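Local coordinates for BF1531-like N-terminal domain-containing protein (Bacteroides fragilis, PDB 3SLR), which is of unknown function but, in this N-terminal part, binds magnesium in a phosphatase domain and may hydrolyse ester bonds, at residues K22-T33 / N50-V61; S85-H93 / S145-L154. All coordinates share one frame; numbering follows the deposited sequence.

Contact 1: residues K22-T33 / N50-V61; sequences KLKVALLGDTAT and NIELWEAEYNQV
With chi1 at 51°, Thr33 has OG1 set between its own backbone N and carbonyl carbon. This turns the hydroxyl to the carboxylate of Glu55, and Thr33 OG1 donates to Glu55 OE1 at 2.7 Å, on the anti lone pair. The Glu55 chain runs extended past Thr33 in the opposite direction. A water joins the same hydroxyl to Gly29 N and Ala56 O. In Asp30 the carboxylate leads away to Ser85, while Asp30 CB rests 3.5 Å from Asn59 OD1. Strands 22-29 and 50-55 pair in parallel, with the axes of these segments 24° apart, as the two strands of a right-handed beta-alpha-beta unit around helix 34-46. Strand 22-29 lies inside the five-stranded sheet and strand 50-55 forms its edge. Six backbone bonds alternate from Leu23 N to Asn50 O through Ala56 N to Leu27 O. On one face Val25 CG2 meets Ile51 CG2 at 3.8 Å. On the other, Ala26 CB sits at the edge of the Trp54 ring, 3.7 Å from Trp54 CE3, and Phe75 meets that indole from helix 71-75. Further along, Leu28 CG packs 3.6 Å from Ala56 CB, and Val61 CG2 lies against the backbone between Leu28 and Gly29. A second water takes the N-H of Gln60 and donates to Gly29 O and Glu57 O.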
loop_
_atom_site.group_PDB
_atom_site.type_symbol
_atom_site.label_atom_id
_atom_site.label_comp_id
_atom_site.label_asym_id
_atom_site.label_seq_id
_atom_site.Cartn_x
_atom_site.Cartn_y
_atom_site.Cartn_z
ATOM N N LYS A 22 -22.174 4.298 -3.945
ATOM C CA LYS A 22 -21.676 5.670 -3.868
ATOM C C LYS A 22 -20.936 5.961 -2.557
ATOM O O LYS A 22 -21.361 5.533 -1.486
ATOM C CB LYS A 22 -22.849 6.645 -4.037
ATOM C CG LYS A 22 -22.487 7.951 -4.732
ATOM C CD LYS A 22 -22.448 9.141 -3.768
ATOM C CE LYS A 22 -23.827 9.481 -3.211
ATOM N NZ LYS A 22 -23.911 9.253 -1.730
ATOM N N LEU A 23 -19.825 6.695 -2.643
ATOM C CA LEU A 23 -19.107 7.146 -1.452
ATOM C C LEU A 23 -18.797 8.624 -1.605
ATOM O O LEU A 23 -18.385 9.064 -2.677
ATOM C CB LEU A 23 -17.794 6.372 -1.266
ATOM C CG LEU A 23 -17.874 4.892 -0.911
ATOM C CD1 LEU A 23 -16.479 4.274 -0.925
ATOM C CD2 LEU A 23 -18.505 4.752 0.461
ATOM N N LYS A 24 -19.009 9.392 -0.543
ATOM C CA LYS A 24 -18.695 10.815 -0.573
ATOM C C LYS A 24 -17.313 11.026 0.029
ATOM O O LYS A 24 -17.095 10.723 1.200
ATOM C CB LYS A 24 -19.753 11.617 0.185
ATOM C CG LYS A 24 -21.097 11.646 -0.533
ATOM C CD LYS A 24 -22.256 11.851 0.432
ATOM C CE LYS A 24 -22.240 13.221 1.035
ATOM N NZ LYS A 24 -23.341 13.384 2.031
ATOM N N VAL A 25 -16.396 11.540 -0.787
ATOM C CA VAL A 25 -15.005 11.741 -0.386
ATOM C C VAL A 25 -14.642 13.223 -0.455
ATOM O O VAL A 25 -14.754 13.853 -1.513
ATOM C CB VAL A 25 -14.057 10.953 -1.304
ATOM C CG1 VAL A 25 -12.585 11.209 -0.920
ATOM C CG2 VAL A 25 -14.378 9.463 -1.247
ATOM N N ALA A 26 -14.232 13.787 0.677
ATOM C CA ALA A 26 -13.702 15.154 0.695
ATOM C C ALA A 26 -12.170 15.114 0.611
ATOM O O ALA A 26 -11.523 14.280 1.243
ATOM C CB ALA A 26 -14.135 15.875 1.960
ATOM N N LEU A 27 -11.601 16.015 -0.176
ATOM C CA LEU A 27 -10.150 16.120 -0.283
ATOM C C LEU A 27 -9.737 17.562 -0.023
ATOM O O LEU A 27 -10.233 18.489 -0.672
ATOM C CB LEU A 27 -9.696 15.694 -1.677
ATOM C CG LEU A 27 -8.226 15.920 -2.025
ATOM C CD1 LEU A 27 -7.306 15.054 -1.146
ATOM C CD2 LEU A 27 -8.002 15.629 -3.504
ATOM N N LEU A 28 -8.843 17.751 0.943
ATOM C CA LEU A 28 -8.365 19.084 1.304
ATOM C C LEU A 28 -6.843 19.053 1.419
ATOM O O LEU A 28 -6.290 18.225 2.143
ATOM C CB LEU A 28 -8.975 19.528 2.638
ATOM C CG LEU A 28 -10.496 19.416 2.800
ATOM C CD1 LEU A 28 -10.872 18.025 3.296
ATOM C CD2 LEU A 28 -11.005 20.456 3.773
ATOM N N GLY A 29 -6.167 19.959 0.721
ATOM C CA GLY A 29 -4.712 19.956 0.722
ATOM C C GLY A 29 -4.115 21.344 0.727
ATOM O O GLY A 29 -4.824 22.324 0.480
ATOM N N ASP A 30 -2.817 21.437 1.019
ATOM C CA ASP A 30 -2.127 22.730 0.991
ATOM C C ASP A 30 -1.251 22.914 -0.256
ATOM O O ASP A 30 -0.478 23.870 -0.359
ATOM C CB ASP A 30 -1.349 23.009 2.291
ATOM C CG ASP A 30 -0.272 21.958 2.598
ATOM O OD1 ASP A 30 0.209 21.252 1.690
ATOM O OD2 ASP A 30 0.123 21.864 3.776
ATOM N N THR A 31 -1.391 21.995 -1.204
ATOM C CA THR A 31 -0.841 22.189 -2.549
ATOM C C THR A 31 -1.995 22.016 -3.538
ATOM O O THR A 31 -3.118 21.758 -3.125
ATOM C CB THR A 31 0.320 21.224 -2.865
ATOM O OG1 THR A 31 -0.111 19.852 -2.747
ATOM C CG2 THR A 31 1.491 21.484 -1.914
ATOM N N ALA A 32 -1.738 22.167 -4.833
ATOM C CA ALA A 32 -2.827 22.056 -5.811
ATOM C C ALA A 32 -3.321 20.616 -5.932
ATOM O O ALA A 32 -2.543 19.710 -6.229
ATOM C CB ALA A 32 -2.395 22.594 -7.160
ATOM N N THR A 33 -4.622 20.410 -5.719
ATOM C CA THR A 33 -5.157 19.046 -5.595
ATOM C C THR A 33 -6.006 18.559 -6.773
ATOM O O THR A 33 -6.564 17.462 -6.719
ATOM C CB THR A 33 -5.989 18.873 -4.284
ATOM O OG1 THR A 33 -6.967 19.918 -4.180
ATOM C CG2 THR A 33 -5.094 18.913 -3.064
ATOM N N ASN A 50 -18.590 4.383 -6.872
ATOM C CA ASN A 50 -18.977 5.657 -7.454
ATOM C C ASN A 50 -18.576 6.767 -6.494
ATOM O O ASN A 50 -19.299 7.069 -5.547
ATOM C CB ASN A 50 -20.482 5.692 -7.714
ATOM C CG ASN A 50 -20.928 6.975 -8.394
ATOM O OD1 ASN A 50 -22.123 7.218 -8.564
ATOM N ND2 ASN A 50 -19.968 7.797 -8.802
ATOM N N ILE A 51 -17.401 7.347 -6.725
ATOM C CA ILE A 51 -16.862 8.364 -5.838
ATOM C C ILE A 51 -17.380 9.760 -6.151
ATOM O O ILE A 51 -17.139 10.288 -7.235
ATOM C CB ILE A 51 -15.329 8.411 -5.941
ATOM C CG1 ILE A 51 -14.739 7.039 -5.609
ATOM C CG2 ILE A 51 -14.767 9.535 -5.056
ATOM C CD1 ILE A 51 -15.024 6.583 -4.203
ATOM N N GLU A 52 -18.099 10.356 -5.205
ATOM C CA GLU A 52 -18.465 11.759 -5.320
ATOM C C GLU A 52 -17.391 12.551 -4.593
ATOM O O GLU A 52 -17.306 12.522 -3.363
ATOM C CB GLU A 52 -19.847 12.042 -4.715
ATOM C CG GLU A 52 -20.256 13.519 -4.825
ATOM C CD GLU A 52 -21.577 13.845 -4.132
ATOM O OE1 GLU A 52 -21.911 15.049 -4.019
ATOM O OE2 GLU A 52 -22.286 12.910 -3.709
ATOM N N LEU A 53 -16.564 13.255 -5.353
ATOM C CA LEU A 53 -15.385 13.893 -4.768
ATOM C C LEU A 53 -15.517 15.407 -4.639
ATOM O O LEU A 53 -15.582 16.124 -5.640
ATOM C CB LEU A 53 -14.144 13.523 -5.569
ATOM C CG LEU A 53 -12.831 13.663 -4.792
ATOM C CD1 LEU A 53 -11.888 12.550 -5.157
ATOM C CD2 LEU A 53 -12.217 15.039 -5.036
ATOM N N TRP A 54 -15.579 15.884 -3.397
ATOM C CA TRP A 54 -15.572 17.317 -3.118
ATOM C C TRP A 54 -14.145 17.761 -2.787
ATOM O O TRP A 54 -13.476 17.152 -1.962
ATOM C CB TRP A 54 -16.501 17.661 -1.954
ATOM C CG TRP A 54 -16.471 19.109 -1.567
ATOM C CD1 TRP A 54 -17.207 20.126 -2.122
ATOM C CD2 TRP A 54 -15.672 19.713 -0.536
ATOM N NE1 TRP A 54 -16.910 21.315 -1.502
ATOM C CE2 TRP A 54 -15.972 21.090 -0.528
ATOM C CE3 TRP A 54 -14.732 19.222 0.379
ATOM C CZ2 TRP A 54 -15.368 21.981 0.359
ATOM C CZ3 TRP A 54 -14.133 20.111 1.262
ATOM C CH2 TRP A 54 -14.450 21.473 1.242
ATOM N N GLU A 55 -13.701 18.822 -3.445
ATOM C CA GLU A 55 -12.357 19.354 -3.272
ATOM C C GLU A 55 -12.477 20.709 -2.608
ATOM O O GLU A 55 -13.209 21.586 -3.095
ATOM C CB GLU A 55 -11.741 19.568 -4.651
ATOM C CG GLU A 55 -10.414 18.931 -4.902
ATOM C CD GLU A 55 -9.836 19.383 -6.235
ATOM O OE1 GLU A 55 -8.729 19.956 -6.232
ATOM O OE2 GLU A 55 -10.503 19.177 -7.277
ATOM N N ALA A 56 -11.767 20.899 -1.502
ATOM C CA ALA A 56 -11.694 22.213 -0.886
ATOM C C ALA A 56 -10.897 23.115 -1.806
ATOM O O ALA A 56 -10.069 22.639 -2.591
ATOM C CB ALA A 56 -11.035 22.140 0.482
ATOM N N GLU A 57 -11.158 24.416 -1.722
ATOM C CA GLU A 57 -10.372 25.379 -2.468
ATOM C C GLU A 57 -8.921 25.313 -2.019
ATOM O O GLU A 57 -8.619 24.817 -0.931
ATOM C CB GLU A 57 -10.917 26.789 -2.268
ATOM C CG GLU A 57 -12.362 26.929 -2.710
ATOM C CD GLU A 57 -12.579 26.501 -4.151
ATOM O OE1 GLU A 57 -11.739 26.826 -5.014
ATOM O OE2 GLU A 57 -13.595 25.831 -4.427
ATOM N N TYR A 58 -8.031 25.832 -2.854
ATOM C CA TYR A 58 -6.591 25.789 -2.570
ATOM C C TYR A 58 -6.201 26.262 -1.166
ATOM O O TYR A 58 -6.543 27.370 -0.747
ATOM C CB TYR A 58 -5.823 26.592 -3.625
ATOM C CG TYR A 58 -4.328 26.684 -3.364
ATOM C CD1 TYR A 58 -3.474 25.652 -3.730
ATOM C CD2 TYR A 58 -3.777 27.805 -2.761
ATOM C CE1 TYR A 58 -2.107 25.734 -3.497
ATOM C CE2 TYR A 58 -2.417 27.899 -2.525
ATOM C CZ TYR A 58 -1.585 26.863 -2.894
ATOM O OH TYR A 58 -0.230 26.965 -2.652
ATOM N N ASN A 59 -5.461 25.414 -0.455
ATOM C CA ASN A 59 -4.891 25.756 0.845
ATOM C C ASN A 59 -5.923 26.277 1.863
ATOM O O ASN A 59 -5.744 27.331 2.473
ATOM C CB ASN A 59 -3.725 26.740 0.663
ATOM C CG ASN A 59 -2.965 26.994 1.946
ATOM O OD1 ASN A 59 -2.835 26.114 2.793
ATOM N ND2 ASN A 59 -2.448 28.211 2.091
ATOM N N GLN A 60 -7.000 25.523 2.041
ATOM C CA GLN A 60 -8.036 25.882 3.008
ATOM C C GLN A 60 -8.325 24.751 3.989
ATOM O O GLN A 60 -9.455 24.597 4.455
ATOM C CB GLN A 60 -9.333 26.307 2.299
ATOM C CG GLN A 60 -9.203 27.602 1.509
ATOM C CD GLN A 60 -10.551 28.171 1.109
ATOM O OE1 GLN A 60 -11.595 27.616 1.450
ATOM N NE2 GLN A 60 -10.532 29.287 0.383
ATOM N N VAL A 61 -7.303 23.962 4.309
ATOM C CA VAL A 61 -7.497 22.828 5.197
ATOM C C VAL A 61 -8.017 23.287 6.551
ATOM O O VAL A 61 -9.101 22.902 6.969
ATOM C CB VAL A 61 -6.200 22.026 5.396
ATOM C CG1 VAL A 61 -6.405 20.936 6.436
ATOM C CG2 VAL A 61 -5.755 21.421 4.074
HETATM O O HOH W 1 -7.589 23.021 0.790
HETATM O O HOH W 2 -7.626 21.115 -1.789
HETATM O O HOH W 3 -0.080 26.399 0.608
HETATM O O HOH W 4 -5.465 22.801 -2.368
#

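Contact 2: residues S85-H93 / S145-L154; sequences STHKLLEKH and SSFTYQLTKL
His93 NE2 donates to Ser145 O at 2.8 Å. The bond is nearly straight. The acceptor lies in the plane of the imidazole, and the donor lies in the plane of the carbonyl. This fixes the rotation of the His93 ring and ties helix 86-94 to the residue just ahead of the N-cap Ser146. The face of the same ring receives Phe147. The two rings form an edge-to-face pair, with centroids 5.4 Å apart and planes at 66°, and the Phe147 edge is turned to the imidazole. Phe147 CB also sits over the imidazole, 4.0 Å from the His93 centroid. Phe147 has CG anti to its backbone N (chi1 -170°), which sends the ring into helix 86-94 as a knob among Thr86, Leu89, Leu90 and His93. Leu90 CD1 stands over the centre of one face of the phenyl ring, 3.4 Å from the Phe147 centroid, a close CH-pi contact. Thr86 CG2 touches the ring edge 3.7 Å from Phe147 CE2, while Thr86 OG1 is bonded to Pro129 O. Leu151, one turn on from Phe147, brings CD1 to 3.7 Å from Leu89 CD2. Leu89 also meets Leu154 CD2 tip to tip. Leu104 and Arg108 of helix 104-118 pack on Leu89 as well. Each helix begins with a serine N-cap: Ser85 OG accepts from Lys88 N, and Ser146 OG, also hydrogen-bonded to Ala140 O, accepts from Tyr149 N. The axes of the two helix segments approach to 11.2 Å, with N-to-C directions 130° apart, and the Phe147 knob fills the space between them in a helix-helix contact of the alpha/beta FkbH N-terminal domain.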
loop_
_atom_site.group_PDB
_atom_site.type_symbol
_atom_site.label_atom_id
_atom_site.label_comp_id
_atom_site.label_asym_id
_atom_site.label_seq_id
_atom_site.Cartn_x
_atom_site.Cartn_y
_atom_site.Cartn_z
ATOM N N SER A 85 1.450 18.790 2.972
ATOM C CA SER A 85 2.715 18.394 2.358
ATOM C C SER A 85 3.909 18.728 3.233
ATOM O O SER A 85 3.914 19.729 3.959
ATOM C CB SER A 85 2.884 19.067 0.993
ATOM O OG SER A 85 3.006 20.474 1.148
ATOM N N THR A 86 4.943 17.904 3.149
ATOM C CA THR A 86 6.191 18.242 3.828
ATOM C C THR A 86 6.720 19.572 3.310
ATOM O O THR A 86 7.245 20.386 4.068
ATOM C CB THR A 86 7.258 17.166 3.604
ATOM O OG1 THR A 86 6.746 15.909 4.043
ATOM C CG2 THR A 86 8.543 17.500 4.376
ATOM N N HIS A 87 6.583 19.785 2.006
ATOM C CA HIS A 87 7.101 20.985 1.368
ATOM C C HIS A 87 6.565 22.275 1.987
ATOM O O HIS A 87 7.317 23.229 2.216
ATOM C CB HIS A 87 6.799 20.949 -0.139
ATOM C CG HIS A 87 7.657 21.876 -0.940
ATOM N ND1 HIS A 87 8.785 21.450 -1.611
ATOM C CD2 HIS A 87 7.585 23.216 -1.135
ATOM C CE1 HIS A 87 9.358 22.483 -2.204
ATOM N NE2 HIS A 87 8.645 23.566 -1.938
ATOM N N LYS A 88 5.266 22.311 2.241
ATOM C CA LYS A 88 4.636 23.508 2.792
ATOM C C LYS A 88 4.940 23.654 4.284
ATOM O O LYS A 88 5.062 24.778 4.789
ATOM C CB LYS A 88 3.123 23.511 2.521
ATOM C CG LYS A 88 2.777 23.629 1.029
ATOM C CD LYS A 88 3.204 24.993 0.454
ATOM C CE LYS A 88 3.021 25.031 -1.070
ATOM N NZ LYS A 88 3.297 26.400 -1.631
ATOM N N LEU A 89 5.089 22.529 4.976
ATOM C CA LEU A 89 5.453 22.551 6.392
ATOM C C LEU A 89 6.891 23.062 6.542
ATOM O O LEU A 89 7.208 23.777 7.490
ATOM C CB LEU A 89 5.311 21.155 7.021
ATOM C CG LEU A 89 5.555 21.066 8.540
ATOM C CD1 LEU A 89 4.454 21.792 9.311
ATOM C CD2 LEU A 89 5.655 19.619 8.995
ATOM N N LEU A 90 7.750 22.681 5.597
ATOM C CA LEU A 90 9.133 23.156 5.548
ATOM C C LEU A 90 9.153 24.676 5.442
ATOM O O LEU A 90 9.916 25.349 6.140
ATOM C CB LEU A 90 9.852 22.543 4.341
ATOM C CG LEU A 90 11.358 22.766 4.218
ATOM C CD1 LEU A 90 12.071 21.999 5.296
ATOM C CD2 LEU A 90 11.840 22.307 2.833
ATOM N N GLU A 91 8.302 25.231 4.576
ATOM C CA GLU A 91 8.211 26.681 4.473
ATOM C C GLU A 91 7.717 27.305 5.777
ATOM O O GLU A 91 8.273 28.301 6.251
ATOM C CB GLU A 91 7.321 27.105 3.306
ATOM C CG GLU A 91 7.104 28.615 3.304
ATOM C CD GLU A 91 6.514 29.143 2.015
ATOM O OE1 GLU A 91 5.574 28.524 1.491
ATOM O OE2 GLU A 91 6.988 30.191 1.535
ATOM N N LYS A 92 6.679 26.725 6.363
ATOM C CA LYS A 92 6.140 27.217 7.632
ATOM C C LYS A 92 7.225 27.289 8.704
ATOM O O LYS A 92 7.381 28.300 9.397
ATOM C CB LYS A 92 4.985 26.320 8.084
ATOM C CG LYS A 92 4.286 26.745 9.359
ATOM C CD LYS A 92 3.062 25.850 9.612
ATOM C CE LYS A 92 2.228 26.342 10.780
ATOM N NZ LYS A 92 3.071 26.513 11.985
ATOM N N HIS A 93 7.982 26.205 8.820
ATOM C CA HIS A 93 9.087 26.113 9.769
ATOM C C HIS A 93 10.156 27.184 9.520
ATOM O O HIS A 93 10.669 27.788 10.456
ATOM C CB HIS A 93 9.673 24.693 9.702
ATOM C CG HIS A 93 10.960 24.511 10.451
ATOM N ND1 HIS A 93 12.191 24.733 9.873
ATOM C CD2 HIS A 93 11.207 24.090 11.716
ATOM C CE1 HIS A 93 13.142 24.471 10.755
ATOM N NE2 HIS A 93 12.570 24.078 11.882
ATOM N N SER A 145 14.913 22.026 17.484
ATOM C CA SER A 145 14.163 22.955 16.643
ATOM C C SER A 145 14.384 22.702 15.150
ATOM O O SER A 145 13.781 23.377 14.320
ATOM C CB SER A 145 14.552 24.399 16.976
ATOM O OG SER A 145 15.926 24.607 16.703
ATOM N N SER A 146 15.253 21.750 14.806
ATOM C CA SER A 146 15.558 21.489 13.393
ATOM C C SER A 146 14.355 20.870 12.696
ATOM O O SER A 146 13.509 20.240 13.347
ATOM C CB SER A 146 16.778 20.575 13.233
ATOM O OG SER A 146 16.475 19.231 13.545
ATOM N N PHE A 147 14.268 21.046 11.377
ATOM C CA PHE A 147 13.142 20.480 10.635
ATOM C C PHE A 147 13.192 18.961 10.680
ATOM O O PHE A 147 12.160 18.311 10.799
ATOM C CB PHE A 147 13.102 20.962 9.183
ATOM C CG PHE A 147 11.829 20.582 8.450
ATOM C CD1 PHE A 147 10.634 21.230 8.729
ATOM C CD2 PHE A 147 11.830 19.577 7.494
ATOM C CE1 PHE A 147 9.459 20.889 8.061
ATOM C CE2 PHE A 147 10.659 19.225 6.822
ATOM C CZ PHE A 147 9.478 19.887 7.099
ATOM N N THR A 148 14.390 18.398 10.576
ATOM C CA THR A 148 14.547 16.941 10.615
ATOM C C THR A 148 14.062 16.342 11.933
ATOM O O THR A 148 13.341 15.341 11.935
ATOM C CB THR A 148 15.991 16.543 10.328
ATOM O OG1 THR A 148 16.222 16.642 8.914
ATOM C CG2 THR A 148 16.260 15.116 10.772
ATOM N N TYR A 149 14.423 16.964 13.052
ATOM C CA TYR A 149 13.917 16.500 14.340
ATOM C C TYR A 149 12.388 16.629 14.458
ATOM O O TYR A 149 11.710 15.671 14.827
ATOM C CB TYR A 149 14.606 17.180 15.525
ATOM C CG TYR A 149 14.178 16.554 16.829
ATOM C CD1 TYR A 149 14.797 15.397 17.300
ATOM C CD2 TYR A 149 13.122 17.074 17.560
ATOM C CE1 TYR A 149 14.390 14.801 18.484
ATOM C CE2 TYR A 149 12.721 16.497 18.755
ATOM C CZ TYR A 149 13.355 15.357 19.214
ATOM O OH TYR A 149 12.959 14.754 20.397
ATOM N N GLN A 150 11.854 17.806 14.145
ATOM C CA GLN A 150 10.417 18.036 14.250
ATOM C C GLN A 150 9.616 17.079 13.376
ATOM O O GLN A 150 8.568 16.578 13.789
ATOM C CB GLN A 150 10.083 19.492 13.938
ATOM C CG GLN A 150 10.561 20.430 15.037
ATOM C CD GLN A 150 9.822 20.180 16.344
ATOM O OE1 GLN A 150 8.590 20.062 16.358
ATOM N NE2 GLN A 150 10.569 20.081 17.442
ATOM N N LEU A 151 10.108 16.817 12.168
ATOM C CA LEU A 151 9.385 15.915 11.268
ATOM C C LEU A 151 9.394 14.465 11.763
ATOM O O LEU A 151 8.404 13.759 11.654
ATOM C CB LEU A 151 9.945 15.992 9.846
ATOM C CG LEU A 151 8.885 15.579 8.824
ATOM C CD1 LEU A 151 7.795 16.634 8.846
ATOM C CD2 LEU A 151 9.455 15.461 7.420
ATOM N N THR A 152 10.524 14.032 12.302
ATOM C CA THR A 152 10.656 12.691 12.854
ATOM C C THR A 152 9.732 12.497 14.058
ATOM O O THR A 152 9.051 11.476 14.180
ATOM C CB THR A 152 12.119 12.422 13.238
ATOM O OG1 THR A 152 12.947 12.640 12.090
ATOM C CG2 THR A 152 12.305 10.976 13.744
ATOM N N LYS A 153 9.699 13.491 14.934
ATOM C CA LYS A 153 8.752 13.512 16.048
ATOM C C LYS A 153 7.309 13.467 15.534
ATOM O O LYS A 153 6.487 12.667 16.000
ATOM C CB LYS A 153 8.969 14.775 16.902
ATOM C CG LYS A 153 7.898 15.011 17.968
ATOM C CD LYS A 153 8.226 16.253 18.806
ATOM C CE LYS A 153 7.061 16.652 19.713
ATOM N NZ LYS A 153 7.401 17.841 20.562
ATOM N N LEU A 154 6.998 14.340 14.579
ATOM C CA LEU A 154 5.650 14.401 14.012
ATOM C C LEU A 154 5.181 13.046 13.461
ATOM O O LEU A 154 4.076 12.606 13.758
ATOM C CB LEU A 154 5.579 15.480 12.929
ATOM C CG LEU A 154 4.272 15.684 12.152
ATOM C CD1 LEU A 154 3.106 15.971 13.088
ATOM C CD2 LEU A 154 4.449 16.819 11.156
#

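Both contacts belong to the FkbH N-terminal domain, whose family falls in the SGNH hydrolase clan. Their centres are about 23 Å apart. Contact 1 closes before contact 2 opens along the chain. Contact 1 builds one edge of the five-stranded parallel sheet. Contact 2 joins two helices: helix 86-94 follows strand 79-83, the neighbour of strand 22-29, and helix 147-164 precedes edge strand 168-171. The contacts touch where strand 22-29 ends and helix 86-94 starts. There Asp30 OD1 and Ser85 OG lie 3.0 Å apart, probably hydrogen-bonded. The magnesium ligands Asp228, Asp230 and Asp336 belong to the phosphatase part, away from both contacts.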